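Local coordinates for protein beta-N-acetylglucosaminidase (Thermotoga maritima, PDB 3WO8) that probably hydrolyses terminal non-reducing N-acetyl-D-hexosamine residues from N-acetyl-beta-D-hexosaminides, as a member of glycosyl hydrolase family 3, at residues K171-H176 with T240-E245; N393-T398 with E404-D409. All coordinates share one frame; numbering follows the deposited sequence.

Overall arrangement
Following the chain from its N terminus, contact 1 comes first: segment 171-176 takes in the end of TIM-barrel strand 167-173 and the loop after it, and after 63 intervening residues segment 240-245, on helix 236-247, packs against it on the outside of the barrel, closing a loop that includes the neighbouring barrel strand 216-219. Contact 2 opens only after this one has closed. It is far more local, with five residues between segments 393-398 and 404-409, leading to strand 411-415 in the C-terminal domain. The two therefore lie in series, neither nested nor crossed. Their centres are 60 Å apart, on opposite sides of the chain's centre, and each ties together elements of its own domain.

Contact 1: K171-H176 with T240-E245; sequences KHFPGH and TDVLRE
Phe173, the last residue of strand 167-173, faces Leu243 of helix 236-247 with 8.8 Å between the two CA atoms, a spacing that side chains rather than backbones must bridge. Phe173 alone reaches across from the strand side. Its CG stands anti to the backbone N (chi1 -174°), which carries the ring outward from the strand end to the helix surface. CD1 of Leu243 lies 4.1 Å from the centroid of the Phe173 ring and 23° off the ring normal, a CH-pi contact over the face though offset toward the rim. On the same side of the ring, CB of Leu243 sits beyond the CE2-CZ rim, 3.5 Å from Phe173 CE2. Val242 comes from another direction: its CG1 lies near the ring plane, at the edge, 3.7 Å from Phe173 CE2.

The face opposite Leu243 is taken by the next residue in the chain. Pro174 CB sits 4.0 Å above the Phe173 ring plane, over its centre, a placement reached through the cis peptide bond between the two residues. Held between leucine and proline and touched at its rim by valine, the ring is probably restricted in its rotation. Phe205 of helix 203-211 adds an edge-to-face partner, and Ile238 and Ile247 extend the hydrophobic surface along helix 236-247. All three touching residues are buried.

The backbone of Phe173 is hydrogen-bonded to Met218 on strand 216-219 and to Ala220 just after it, placing it in the barrel sheet. The arrangement is the strand-to-helix packing of a TIM barrel, with an outward-facing strand residue set against the outer helical layer where the KHFPGH sequence leaves the C-terminal end of its strand, the end that carries the active site in this fold.

Contact 2: N393-T398 with E404-D409; sequences NVVRYT and EFVEGD
Val395 and Tyr397 of edge strand 391-397 meet Glu404 and Val406 of a loop that comes back along them in the antiparallel sense: the nearest CA pairs are Tyr397 with Glu404 at 7.1 Å and Asn393 with Gly408 at 8.2 Å, too wide for backbone pairing.

The apolar part is small. CG1 of Val395 meets CG2 of Val406 at 4.1 Å, the two branched side chains passing alongside one another. Thr359 and Ile411 also touch Val406, so the loop valine rests on neighbouring strands of the sheet as well as on the edge strand.

The second kind of contact sets a carboxylate against carbon. Glu404 bends at chi2 (-105°), which swings its carboxylate over toward the strand and divides its oxygens between two residues: OE1 lies 3.4 Å from Val395 CG2, and OE2 lies 3.3 Å from Tyr397 CB. The methyl CG2 of Val395 also sits 3.4 Å from Glu404 CD, so it meets the carboxylate as a group and not one oxygen alone. These are van der Waals approaches, since no donor of the strand is hydrogen-bonded to the acid.

The polar ends of Tyr397 and Arg396 bond elsewhere. Beyond CB, Tyr397 turns from the loop (chi1 68°) and gives its OH to a hydrogen bond with Phe414 O, while its ring meets that of His427. Arg396 points away from the loop, bonding with Pro363 O and forming a salt bridge with Asp379.

Chemically, then, the contact rests on van der Waals packing, with one valine pair and a carboxylate lying against carbon. Glu404 is exposed overall, so its charge is probably stabilised by solvent; the nearby Arg396 O, 3.9 Å from Glu404 OE2, is electron-rich and would if anything slightly disfavour it.

Contact 1: K171-H176 with T240-E245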
loop_
_atom_site.group_PDB
_atom_site.type_symbol
_atom_site.label_atom_id
_atom_site.label_comp_id
_atom_site.label_asym_id
_atom_site.label_seq_id
_atom_site.Cartn_x
_atom_site.Cartn_y
_atom_site.Cartn_z
ATOM N N LYS B 171 15.328 -16.424 10.440
ATOM C CA LYS B 171 15.086 -17.737 9.869
ATOM C C LYS B 171 16.151 -18.084 8.837
ATOM O O LYS B 171 16.822 -17.187 8.325
ATOM C CB LYS B 171 13.669 -17.817 9.294
ATOM C CG LYS B 171 13.315 -16.786 8.234
ATOM C CD LYS B 171 11.803 -16.737 7.923
ATOM C CE LYS B 171 11.624 -16.388 6.452
ATOM N NZ LYS B 171 10.370 -15.695 6.098
ATOM N N HIS B 172 16.387 -19.377 8.584
ATOM C CA HIS B 172 15.826 -20.525 9.336
ATOM C C HIS B 172 16.930 -21.155 10.139
ATOM O O HIS B 172 17.984 -21.491 9.576
ATOM C CB HIS B 172 15.290 -21.586 8.388
ATOM C CG HIS B 172 14.284 -21.065 7.412
ATOM N ND1 HIS B 172 14.634 -20.309 6.309
ATOM C CD2 HIS B 172 12.935 -21.176 7.391
ATOM C CE1 HIS B 172 13.541 -20.004 5.639
ATOM N NE2 HIS B 172 12.500 -20.522 6.271
ATOM N N PHE B 173 16.696 -21.318 11.437
ATOM C CA PHE B 173 17.753 -21.757 12.336
ATOM C C PHE B 173 18.062 -23.269 12.197
ATOM O O PHE B 173 17.144 -24.101 12.278
ATOM C CB PHE B 173 17.384 -21.425 13.789
ATOM C CG PHE B 173 18.500 -21.714 14.779
ATOM C CD1 PHE B 173 19.564 -20.838 14.918
ATOM C CD2 PHE B 173 18.489 -22.880 15.554
ATOM C CE1 PHE B 173 20.592 -21.113 15.801
ATOM C CE2 PHE B 173 19.511 -23.155 16.448
ATOM C CZ PHE B 173 20.565 -22.271 16.571
ATOM N N PRO B 174 19.356 -23.636 12.072
ATOM C CA PRO B 174 20.595 -22.838 12.101
ATOM C C PRO B 174 21.113 -22.406 10.747
ATOM O O PRO B 174 22.315 -22.067 10.608
ATOM C CB PRO B 174 21.602 -23.817 12.704
ATOM C CG PRO B 174 21.152 -25.120 12.171
ATOM C CD PRO B 174 19.653 -25.064 12.281
ATOM N N GLY B 175 20.247 -22.440 9.745
ATOM C CA GLY B 175 20.654 -21.986 8.423
ATOM C C GLY B 175 20.468 -22.989 7.304
ATOM O O GLY B 175 21.098 -24.034 7.269
ATOM N N HIS B 176 19.611 -22.610 6.369
ATOM C CA HIS B 176 19.268 -23.386 5.196
ATOM C C HIS B 176 20.270 -23.219 4.068
ATOM O O HIS B 176 20.250 -23.944 3.102
ATOM C CB HIS B 176 17.932 -22.874 4.681
ATOM C CG HIS B 176 16.981 -23.944 4.286
ATOM N ND1 HIS B 176 15.873 -24.250 5.042
ATOM C CD2 HIS B 176 16.936 -24.749 3.200
ATOM C CE1 HIS B 176 15.192 -25.218 4.453
ATOM N NE2 HIS B 176 15.820 -25.542 3.335
ATOM N N THR B 240 17.572 -27.208 22.004
ATOM C CA THR B 240 18.113 -27.045 23.357
ATOM C C THR B 240 19.647 -26.891 23.417
ATOM O O THR B 240 20.162 -25.956 24.022
ATOM C CB THR B 240 17.688 -28.160 24.286
ATOM O OG1 THR B 240 16.308 -27.983 24.586
ATOM C CG2 THR B 240 18.476 -28.068 25.593
ATOM N N ASP B 241 20.387 -27.785 22.792
ATOM C CA ASP B 241 21.834 -27.776 23.023
ATOM C C ASP B 241 22.541 -26.633 22.312
ATOM O O ASP B 241 23.203 -25.837 22.965
ATOM C CB ASP B 241 22.479 -29.165 22.762
ATOM C CG ASP B 241 21.879 -30.285 23.685
ATOM O OD1 ASP B 241 21.285 -30.008 24.757
ATOM O OD2 ASP B 241 21.973 -31.459 23.309
ATOM N N VAL B 242 22.390 -26.518 20.999
ATOM C CA VAL B 242 23.028 -25.389 20.281
ATOM C C VAL B 242 22.362 -24.001 20.492
ATOM O O VAL B 242 23.061 -22.977 20.460
ATOM C CB VAL B 242 23.179 -25.662 18.781
ATOM C CG1 VAL B 242 21.837 -25.573 18.105
ATOM C CG2 VAL B 242 24.120 -24.666 18.126
ATOM N N LEU B 243 21.045 -23.940 20.704
ATOM C CA LEU B 243 20.369 -22.625 20.711
ATOM C C LEU B 243 20.092 -22.117 22.105
ATOM O O LEU B 243 20.535 -21.022 22.472
ATOM C CB LEU B 243 19.073 -22.609 19.857
ATOM C CG LEU B 243 18.207 -21.319 19.845
ATOM C CD1 LEU B 243 18.967 -20.128 19.289
ATOM C CD2 LEU B 243 16.914 -21.478 19.079
ATOM N N ARG B 244 19.343 -22.892 22.875
ATOM C CA ARG B 244 18.976 -22.464 24.231
ATOM C C ARG B 244 20.116 -22.410 25.254
ATOM O O ARG B 244 20.051 -21.596 26.194
ATOM C CB ARG B 244 17.926 -23.362 24.800
ATOM C CG ARG B 244 16.684 -23.374 23.962
ATOM C CD ARG B 244 15.599 -22.628 24.653
ATOM N NE ARG B 244 14.355 -22.745 23.904
ATOM C CZ ARG B 244 13.584 -21.733 23.549
ATOM N NH1 ARG B 244 13.924 -20.501 23.848
ATOM N NH2 ARG B 244 12.461 -21.966 22.892
ATOM N N GLU B 245 21.128 -23.267 25.077
ATOM C CA GLU B 245 22.275 -23.365 26.006
ATOM C C GLU B 245 23.504 -22.710 25.434
ATOM O O GLU B 245 24.013 -21.734 25.993
ATOM C CB GLU B 245 22.600 -24.827 26.395
ATOM C CG GLU B 245 21.422 -25.531 27.059
ATOM C CD GLU B 245 21.679 -26.966 27.492
ATOM O OE1 GLU B 245 22.507 -27.689 26.890
ATOM O OE2 GLU B 245 21.000 -27.388 28.445
#

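Contact 2: N393-T398 with E404-D409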
loop_
_atom_site.group_PDB
_atom_site.type_symbol
_atom_site.label_atom_id
_atom_site.label_comp_id
_atom_site.label_asym_id
_atom_site.label_seq_id
_atom_site.Cartn_x
_atom_site.Cartn_y
_atom_site.Cartn_z
ATOM N N ASN B 393 -27.238 -14.184 -9.893
ATOM C CA ASN B 393 -27.402 -13.649 -11.237
ATOM C C ASN B 393 -27.000 -12.176 -11.204
ATOM O O ASN B 393 -27.629 -11.381 -10.565
ATOM C CB ASN B 393 -28.848 -13.818 -11.765
ATOM C CG ASN B 393 -29.068 -13.151 -13.151
ATOM O OD1 ASN B 393 -28.122 -12.957 -13.941
ATOM N ND2 ASN B 393 -30.324 -12.814 -13.455
ATOM N N VAL B 394 -25.942 -11.833 -11.911
ATOM C CA VAL B 394 -25.461 -10.463 -11.974
ATOM C C VAL B 394 -25.936 -9.758 -13.237
ATOM O O VAL B 394 -25.644 -10.226 -14.347
ATOM C CB VAL B 394 -23.941 -10.462 -12.009
ATOM C CG1 VAL B 394 -23.414 -9.049 -12.054
ATOM C CG2 VAL B 394 -23.390 -11.203 -10.797
ATOM N N VAL B 395 -26.622 -8.624 -13.085
ATOM C CA VAL B 395 -26.910 -7.805 -14.243
ATOM C C VAL B 395 -26.468 -6.390 -14.011
ATOM O O VAL B 395 -26.721 -5.818 -12.968
ATOM C CB VAL B 395 -28.378 -7.885 -14.749
ATOM C CG1 VAL B 395 -29.327 -8.370 -13.687
ATOM C CG2 VAL B 395 -28.856 -6.561 -15.307
ATOM N N ARG B 396 -25.834 -5.830 -15.033
ATOM C CA ARG B 396 -25.263 -4.527 -14.985
ATOM C C ARG B 396 -26.152 -3.544 -15.705
ATOM O O ARG B 396 -26.432 -3.732 -16.874
ATOM C CB ARG B 396 -23.904 -4.573 -15.686
ATOM C CG ARG B 396 -22.854 -5.501 -15.061
ATOM C CD ARG B 396 -22.646 -5.303 -13.556
ATOM N NE ARG B 396 -22.012 -4.022 -13.239
ATOM C CZ ARG B 396 -20.689 -3.837 -13.165
ATOM N NH1 ARG B 396 -19.845 -4.835 -13.378
ATOM N NH2 ARG B 396 -20.196 -2.652 -12.858
ATOM N N TYR B 397 -26.575 -2.474 -15.039
ATOM C CA TYR B 397 -27.437 -1.465 -15.697
ATOM C C TYR B 397 -26.787 -0.117 -15.725
ATOM O O TYR B 397 -25.870 0.128 -14.959
ATOM C CB TYR B 397 -28.760 -1.336 -15.000
ATOM C CG TYR B 397 -28.670 -0.745 -13.626
ATOM C CD1 TYR B 397 -28.409 -1.538 -12.531
ATOM C CD2 TYR B 397 -28.893 0.607 -13.414
ATOM C CE1 TYR B 397 -28.337 -1.002 -11.258
ATOM C CE2 TYR B 397 -28.838 1.149 -12.153
ATOM C CZ TYR B 397 -28.552 0.336 -11.088
ATOM O OH TYR B 397 -28.517 0.875 -9.851
ATOM N N THR B 398 -27.248 0.760 -16.615
ATOM C CA THR B 398 -26.631 2.105 -16.728
ATOM C C THR B 398 -27.466 3.009 -15.865
ATOM O O THR B 398 -28.697 2.896 -15.826
ATOM C CB THR B 398 -26.434 2.646 -18.179
ATOM O OG1 THR B 398 -27.678 2.740 -18.863
ATOM C CG2 THR B 398 -25.493 1.723 -19.004
ATOM N N GLU B 404 -33.208 -2.632 -15.899
ATOM C CA GLU B 404 -34.118 -3.539 -16.596
ATOM C C GLU B 404 -34.855 -4.383 -15.552
ATOM O O GLU B 404 -34.318 -4.681 -14.461
ATOM C CB GLU B 404 -33.340 -4.439 -17.577
ATOM C CG GLU B 404 -32.095 -5.163 -16.985
ATOM C CD GLU B 404 -30.703 -4.575 -17.391
ATOM O OE1 GLU B 404 -30.002 -5.250 -18.186
ATOM O OE2 GLU B 404 -30.280 -3.472 -16.929
ATOM N N PHE B 405 -36.095 -4.742 -15.859
ATOM C CA PHE B 405 -36.899 -5.519 -14.921
ATOM C C PHE B 405 -36.241 -6.865 -14.787
ATOM O O PHE B 405 -35.677 -7.387 -15.760
ATOM C CB PHE B 405 -38.336 -5.714 -15.403
ATOM C CG PHE B 405 -39.164 -6.530 -14.453
ATOM C CD1 PHE B 405 -39.736 -5.940 -13.335
ATOM C CD2 PHE B 405 -39.316 -7.893 -14.642
ATOM C CE1 PHE B 405 -40.475 -6.692 -12.435
ATOM C CE2 PHE B 405 -40.036 -8.649 -13.739
ATOM C CZ PHE B 405 -40.619 -8.050 -12.633
ATOM N N VAL B 406 -36.298 -7.428 -13.592
ATOM C CA VAL B 406 -35.580 -8.661 -13.336
ATOM C C VAL B 406 -36.311 -9.474 -12.290
ATOM O O VAL B 406 -37.037 -8.919 -11.497
ATOM C CB VAL B 406 -34.120 -8.348 -12.907
ATOM C CG1 VAL B 406 -34.018 -7.996 -11.425
ATOM C CG2 VAL B 406 -33.195 -9.507 -13.253
ATOM N N GLU B 407 -36.129 -10.791 -12.294
ATOM C CA GLU B 407 -36.748 -11.650 -11.268
ATOM C C GLU B 407 -35.654 -12.332 -10.462
ATOM O O GLU B 407 -34.487 -12.301 -10.849
ATOM C CB GLU B 407 -37.710 -12.672 -11.867
ATOM C CG GLU B 407 -37.271 -13.320 -13.184
ATOM C CD GLU B 407 -37.780 -12.601 -14.446
ATOM O OE1 GLU B 407 -38.762 -11.815 -14.374
ATOM O OE2 GLU B 407 -37.198 -12.833 -15.534
ATOM N N GLY B 408 -36.042 -12.914 -9.333
ATOM C CA GLY B 408 -35.104 -13.610 -8.443
ATOM C C GLY B 408 -35.801 -13.939 -7.139
ATOM O O GLY B 408 -36.886 -13.423 -6.879
ATOM N N ASP B 409 -35.215 -14.791 -6.311
ATOM C CA ASP B 409 -35.783 -15.022 -4.966
ATOM C C ASP B 409 -35.606 -13.755 -4.119
ATOM O O ASP B 409 -36.423 -13.420 -3.241
ATOM C CB ASP B 409 -35.084 -16.191 -4.249
ATOM C CG ASP B 409 -35.196 -17.507 -5.012
ATOM O OD1 ASP B 409 -36.123 -17.625 -5.858
ATOM O OD2 ASP B 409 -34.345 -18.401 -4.759
#